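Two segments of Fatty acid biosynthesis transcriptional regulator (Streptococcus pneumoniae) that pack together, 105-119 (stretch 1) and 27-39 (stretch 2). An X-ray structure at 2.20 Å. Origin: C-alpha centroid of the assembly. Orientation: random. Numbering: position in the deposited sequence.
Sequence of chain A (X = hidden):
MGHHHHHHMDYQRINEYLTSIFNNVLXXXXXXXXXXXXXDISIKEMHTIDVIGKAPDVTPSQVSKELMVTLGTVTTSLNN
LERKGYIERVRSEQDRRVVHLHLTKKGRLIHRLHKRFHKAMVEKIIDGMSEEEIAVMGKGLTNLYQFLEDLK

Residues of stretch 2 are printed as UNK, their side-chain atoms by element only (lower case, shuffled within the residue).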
# COMPACT_ATOMS: atom_id res chain seq x y z
N LYS A 105 -12.14 3.23 -25.22
CA LYS A 105 -13.31 3.77 -24.56
C LYS A 105 -13.52 3.01 -23.26
O LYS A 105 -13.95 3.58 -22.28
CB LYS A 105 -14.56 3.66 -25.43
CG LYS A 105 -15.83 4.23 -24.79
CD LYS A 105 -15.61 5.60 -24.11
CE LYS A 105 -16.25 5.76 -22.74
NZ LYS A 105 -15.83 7.00 -22.04
N LYS A 106 -13.25 1.71 -23.28
CA LYS A 106 -13.47 0.89 -22.12
C LYS A 106 -12.48 1.33 -21.04
O LYS A 106 -12.85 1.48 -19.89
CB LYS A 106 -13.35 -0.59 -22.48
CG LYS A 106 -13.84 -1.57 -21.42
CD LYS A 106 -13.67 -3.04 -21.81
CE LYS A 106 -14.38 -3.98 -20.87
NZ LYS A 106 -13.95 -5.39 -21.07
N GLY A 107 -11.24 1.56 -21.43
CA GLY A 107 -10.21 2.06 -20.55
C GLY A 107 -10.61 3.37 -19.89
O GLY A 107 -10.48 3.51 -18.69
N ARG A 108 -11.13 4.32 -20.66
CA ARG A 108 -11.58 5.60 -20.13
C ARG A 108 -12.69 5.37 -19.10
O ARG A 108 -12.68 6.01 -18.01
CB ARG A 108 -12.04 6.53 -21.26
CG ARG A 108 -10.88 7.02 -22.12
CD ARG A 108 -11.20 8.16 -23.10
NE ARG A 108 -12.22 7.82 -24.09
CZ ARG A 108 -11.99 7.20 -25.25
NH1 ARG A 108 -10.76 6.87 -25.59
NH2 ARG A 108 -13.00 6.87 -26.02
N LEU A 109 -13.59 4.41 -19.37
CA LEU A 109 -14.72 4.14 -18.46
C LEU A 109 -14.20 3.65 -17.10
O LEU A 109 -14.65 4.12 -16.08
CB LEU A 109 -15.67 3.09 -19.04
CG LEU A 109 -16.80 3.59 -19.93
CD1 LEU A 109 -17.79 2.45 -20.18
CD2 LEU A 109 -17.51 4.79 -19.33
N ILE A 110 -13.29 2.69 -17.09
CA ILE A 110 -12.85 2.19 -15.83
C ILE A 110 -11.93 3.24 -15.15
O ILE A 110 -11.89 3.32 -13.92
CB ILE A 110 -12.21 0.80 -15.95
CG1 ILE A 110 -12.03 0.18 -14.56
CG2 ILE A 110 -10.91 0.86 -16.73
CD1 ILE A 110 -11.33 -1.16 -14.53
N HIS A 111 -11.17 4.02 -15.92
CA HIS A 111 -10.32 5.06 -15.33
C HIS A 111 -11.17 6.01 -14.49
O HIS A 111 -10.83 6.34 -13.36
CB HIS A 111 -9.57 5.79 -16.45
CG HIS A 111 -8.66 6.88 -15.98
ND1 HIS A 111 -7.71 6.67 -15.00
CD2 HIS A 111 -8.57 8.17 -16.35
CE1 HIS A 111 -7.06 7.79 -14.80
NE2 HIS A 111 -7.56 8.72 -15.61
N ARG A 112 -12.27 6.46 -15.05
CA ARG A 112 -13.24 7.28 -14.34
C ARG A 112 -13.67 6.64 -13.01
O ARG A 112 -13.70 7.26 -11.94
CB ARG A 112 -14.46 7.47 -15.25
CG ARG A 112 -15.66 8.05 -14.52
CD ARG A 112 -15.44 9.49 -14.14
NE ARG A 112 -16.68 10.26 -14.26
CZ ARG A 112 -17.45 10.64 -13.23
NH1 ARG A 112 -17.10 10.32 -12.00
NH2 ARG A 112 -18.54 11.36 -13.46
N LEU A 113 -14.01 5.37 -13.05
CA LEU A 113 -14.54 4.68 -11.88
C LEU A 113 -13.51 4.66 -10.74
O LEU A 113 -13.83 4.82 -9.53
CB LEU A 113 -14.89 3.26 -12.33
CG LEU A 113 -15.39 2.31 -11.25
CD1 LEU A 113 -16.78 2.72 -10.80
CD2 LEU A 113 -15.37 0.88 -11.78
N HIS A 114 -12.25 4.47 -11.12
CA HIS A 114 -11.13 4.44 -10.14
C HIS A 114 -10.95 5.84 -9.53
O HIS A 114 -10.38 5.93 -8.43
CB HIS A 114 -9.85 3.93 -10.80
CG HIS A 114 -8.77 3.58 -9.83
ND1 HIS A 114 -9.01 2.85 -8.69
CD2 HIS A 114 -7.45 3.87 -9.82
CE1 HIS A 114 -7.89 2.69 -8.02
NE2 HIS A 114 -6.91 3.31 -8.69
N LYS A 115 -11.42 6.87 -10.22
CA LYS A 115 -11.30 8.24 -9.72
C LYS A 115 -12.40 8.51 -8.69
O LYS A 115 -12.17 9.29 -7.79
CB LYS A 115 -11.43 9.29 -10.82
CG LYS A 115 -10.14 9.57 -11.58
CD LYS A 115 -10.35 10.66 -12.62
CE LYS A 115 -9.63 10.41 -13.93
NZ LYS A 115 -10.03 11.38 -14.98
N ARG A 116 -13.57 7.93 -8.88
CA ARG A 116 -14.64 8.13 -7.90
C ARG A 116 -14.18 7.56 -6.54
O ARG A 116 -14.53 8.09 -5.51
CB ARG A 116 -15.96 7.47 -8.30
CG ARG A 116 -16.47 7.84 -9.69
CD ARG A 116 -17.87 7.29 -9.99
NE ARG A 116 -18.95 8.23 -9.65
CZ ARG A 116 -19.55 8.31 -8.45
NH1 ARG A 116 -19.14 7.56 -7.44
NH2 ARG A 116 -20.58 9.12 -8.27
N PHE A 117 -13.38 6.49 -6.54
CA PHE A 117 -12.88 5.88 -5.34
C PHE A 117 -11.91 6.84 -4.64
O PHE A 117 -12.05 7.10 -3.45
CB PHE A 117 -12.21 4.53 -5.63
CG PHE A 117 -11.76 3.85 -4.36
CD1 PHE A 117 -12.65 3.12 -3.59
CD2 PHE A 117 -10.47 4.02 -3.90
CE1 PHE A 117 -12.23 2.52 -2.41
CE2 PHE A 117 -10.05 3.42 -2.72
CZ PHE A 117 -10.94 2.68 -1.98
N HIS A 118 -10.94 7.34 -5.37
CA HIS A 118 -10.00 8.31 -4.86
C HIS A 118 -10.70 9.57 -4.36
O HIS A 118 -10.30 10.20 -3.37
CB HIS A 118 -8.96 8.66 -5.93
CG HIS A 118 -8.01 7.54 -6.20
ND1 HIS A 118 -7.44 6.79 -5.18
CD2 HIS A 118 -7.53 7.05 -7.37
CE1 HIS A 118 -6.67 5.86 -5.71
NE2 HIS A 118 -6.70 6.01 -7.05
N LYS A 119 -11.76 9.96 -5.03
CA LYS A 119 -12.46 11.12 -4.59
C LYS A 119 -13.22 10.84 -3.29
O LYS A 119 -13.25 11.70 -2.41
CB LYS A 119 -13.37 11.60 -5.71
CG LYS A 119 -14.19 12.83 -5.40
CD LYS A 119 -14.82 13.37 -6.66
CE LYS A 119 -15.77 14.52 -6.36
NZ LYS A 119 -16.30 15.11 -7.60
N UNK A 27 -5.58 -4.07 -0.94
CA UNK A 27 -6.61 -5.08 -0.96
C UNK A 27 -8.00 -4.45 -1.03
O UNK A 27 -8.84 -4.92 -1.78
c UNK A 27 -6.49 -6.02 0.25
c UNK A 27 -5.13 -6.74 0.26
c UNK A 27 -7.59 -7.05 0.23
N UNK A 28 -8.28 -3.42 -0.25
CA UNK A 28 -9.57 -2.78 -0.28
C UNK A 28 -9.82 -2.15 -1.65
O UNK A 28 -10.92 -2.25 -2.18
c UNK A 28 -9.71 -1.78 0.88
c UNK A 28 -9.82 -2.55 2.20
c UNK A 28 -10.92 -0.87 0.64
c UNK A 28 -9.80 -1.70 3.43
N UNK A 29 -8.82 -1.55 -2.25
CA UNK A 29 -9.00 -0.97 -3.57
C UNK A 29 -9.27 -2.06 -4.62
O UNK A 29 -10.08 -1.88 -5.50
c UNK A 29 -6.39 1.92 -3.72
o UNK A 29 -5.27 1.42 -4.00
c UNK A 29 -7.47 1.02 -3.14
o UNK A 29 -6.68 3.09 -3.95
c UNK A 29 -7.76 -0.20 -3.99
N UNK A 30 -8.54 -3.14 -4.55
CA UNK A 30 -8.74 -4.25 -5.45
C UNK A 30 -10.16 -4.81 -5.28
O UNK A 30 -10.80 -5.08 -6.25
o UNK A 30 -7.23 -8.05 -7.75
o UNK A 30 -5.87 -6.37 -7.28
c UNK A 30 -7.93 -6.58 -6.02
c UNK A 30 -6.95 -7.02 -7.10
c UNK A 30 -7.66 -5.30 -5.25
N UNK A 31 -10.65 -4.95 -4.06
CA UNK A 31 -11.98 -5.49 -3.80
C UNK A 31 -13.03 -4.54 -4.40
O UNK A 31 -14.02 -4.99 -4.96
c UNK A 31 -11.53 -6.89 -1.78
c UNK A 31 -12.26 -5.68 -2.30
c UNK A 31 -13.75 -5.79 -1.95
N UNK A 32 -12.83 -3.26 -4.26
CA UNK A 32 -13.77 -2.32 -4.86
C UNK A 32 -13.80 -2.44 -6.41
O UNK A 32 -14.86 -2.30 -7.02
c UNK A 32 -13.41 -0.89 -4.47
c UNK A 32 -14.25 0.15 -5.15
n UNK A 32 -15.49 0.26 -4.70
o UNK A 32 -13.78 0.87 -6.04
N UNK A 33 -12.65 -2.65 -7.06
CA UNK A 33 -12.62 -2.82 -8.53
C UNK A 33 -13.30 -4.15 -8.93
O UNK A 33 -14.07 -4.15 -9.88
c UNK A 33 -11.19 -2.83 -9.07
c UNK A 33 -8.96 -1.85 -9.39
c UNK A 33 -10.93 -0.53 -10.11
c UNK A 33 -10.40 -1.51 -9.08
N UNK A 34 -13.01 -5.24 -8.22
CA UNK A 34 -13.52 -6.59 -8.50
C UNK A 34 -15.04 -6.66 -8.32
O UNK A 34 -15.72 -7.51 -8.93
n UNK A 34 -9.58 -9.00 -11.53
c UNK A 34 -11.04 -8.32 -9.20
c UNK A 34 -11.41 -7.84 -7.81
n UNK A 34 -7.65 -9.17 -10.30
n UNK A 34 -9.62 -8.62 -9.26
c UNK A 34 -8.95 -8.93 -10.37
c UNK A 34 -12.91 -7.66 -7.61
N UNK A 35 -15.60 -5.80 -7.51
CA UNK A 35 -17.04 -5.74 -7.33
C UNK A 35 -17.68 -4.80 -8.33
O UNK A 35 -18.91 -4.68 -8.36
N UNK A 36 -16.87 -4.12 -9.15
CA UNK A 36 -17.39 -3.18 -10.14
C UNK A 36 -17.96 -3.92 -11.36
O UNK A 36 -17.91 -5.16 -11.47
c UNK A 36 -16.34 -2.21 -10.58
o UNK A 36 -15.47 -2.76 -11.59
N UNK A 37 -18.44 -3.14 -12.32
CA UNK A 37 -18.97 -3.67 -13.53
C UNK A 37 -17.81 -4.16 -14.42
O UNK A 37 -18.08 -4.80 -15.43
n UNK A 37 -21.09 -0.08 -15.77
c UNK A 37 -19.79 -0.24 -15.12
c UNK A 37 -22.26 0.04 -15.14
n UNK A 37 -23.40 -0.08 -15.80
c UNK A 37 -19.89 -2.64 -14.19
c UNK A 37 -19.20 -1.66 -15.13
n UNK A 37 -22.29 0.24 -13.84
N UNK A 38 -16.55 -3.81 -14.11
CA UNK A 38 -15.40 -4.36 -14.82
C UNK A 38 -14.58 -5.25 -13.89
O UNK A 38 -13.84 -4.76 -13.04
c UNK A 38 -14.56 -3.23 -15.43
c UNK A 38 -16.74 -1.99 -18.29
c UNK A 38 -15.37 -2.33 -16.33
c UNK A 38 -17.00 -0.69 -17.89
c UNK A 38 -15.65 -1.03 -15.94
c UNK A 38 -15.94 -2.81 -17.50
c UNK A 38 -16.47 -0.22 -16.71
N UNK A 39 -14.67 -6.56 -14.06
CA UNK A 39 -14.19 -7.44 -13.01
C UNK A 39 -12.86 -8.09 -13.35
O UNK A 39 -12.36 -8.84 -12.55
c UNK A 39 -15.19 -8.55 -12.69
c UNK A 39 -16.52 -8.04 -12.20
c UNK A 39 -17.44 -9.18 -11.83
n UNK A 39 -19.18 -7.44 -11.77
c UNK A 39 -18.68 -8.67 -11.14
O HOH W 1 -10.72 0.98 -6.44
O HOH W 2 -15.03 3.39 -7.81

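Position 27 carries three carbons, one bearing the other two, and reaches nothing on stretch 1: Val27. Position 28 has four carbons, forked at the first with one arm two carbons long, which makes it Ile28; its CG2 lies 4.4 Å from Phe117 CZ, a light apolar touch. At position 29 there are three carbons in a row, the third carrying two oxygens, the pattern of a glutamate, Glu29. Its CG sits 3.5 Å from Phe117 CE2, and OE2 comes within 3.3 Å of His118 CE1. Aliphatic stem against ring, carboxylate among imidazoles: one side chain serves two environments.

Position 30 has the same atoms but points away from stretch 1. This is Glu30. Position 31, three carbons forked at the first, is out of reach: Val31. Position 32 has two carbons, the second holding one oxygen and one nitrogen, so it is Asn32. Its OD1 lies 3.5 Å from Phe117 CD1 and accepts from two waters, weakly from water 2, which also donates to Leu113 O at 2.5 Å.

Position 33 has four carbons forked at the second, hence Leu33; CD2 is 4.1 Å from His114 ND1 and 4.5 Å from Ile110 CD1. Position 34 shows three carbons, a nitrogen, then a carbon bearing two more nitrogens: Arg34. It looks inward to its own stretch, with NH2 in a salt bridge to Glu30 OE1 at 2.8 Å.

Position 35 has no side-chain atoms and is Gly35, just past the helix. Position 36, one carbon and one oxygen, is Ser36; its CB rests 3.5 Å from Leu113 CD2, while OG donates to Leu33 O at 2.6 Å and accepts from the backbone N of position 38 at 2.9 Å, tying the turn together. Position 37 has three carbons, a nitrogen, then a carbon bearing two more nitrogens, and makes no close contact with stretch 1: Arg37. Position 38 is one carbon and a six-carbon ring, Phe38, with CD2 3.9 Å from Ile110 CB, CZ 4.0 Å from Leu109 CD1 and CD1 3.9 Å from Lys106 CE. Position 39, four carbons in a row ending in nitrogen, points away: Lys39, whose NZ donates to Ser36 O at 2.6 Å.

The contact works by exchanging aromatics. Phe117 packs against the helix of stretch 2, and Phe38, beyond that helix, packs against stretch 1. The helix axes come no closer than 11.0 Å, crossing at 134°, and no direct hydrogen bond links the stretches. Packing and water do the joining; Glu29 OE2 is buried without a partner, a polar cost within the interface.

Stretch 2 (27-39) VIEEVNLRGSRFK
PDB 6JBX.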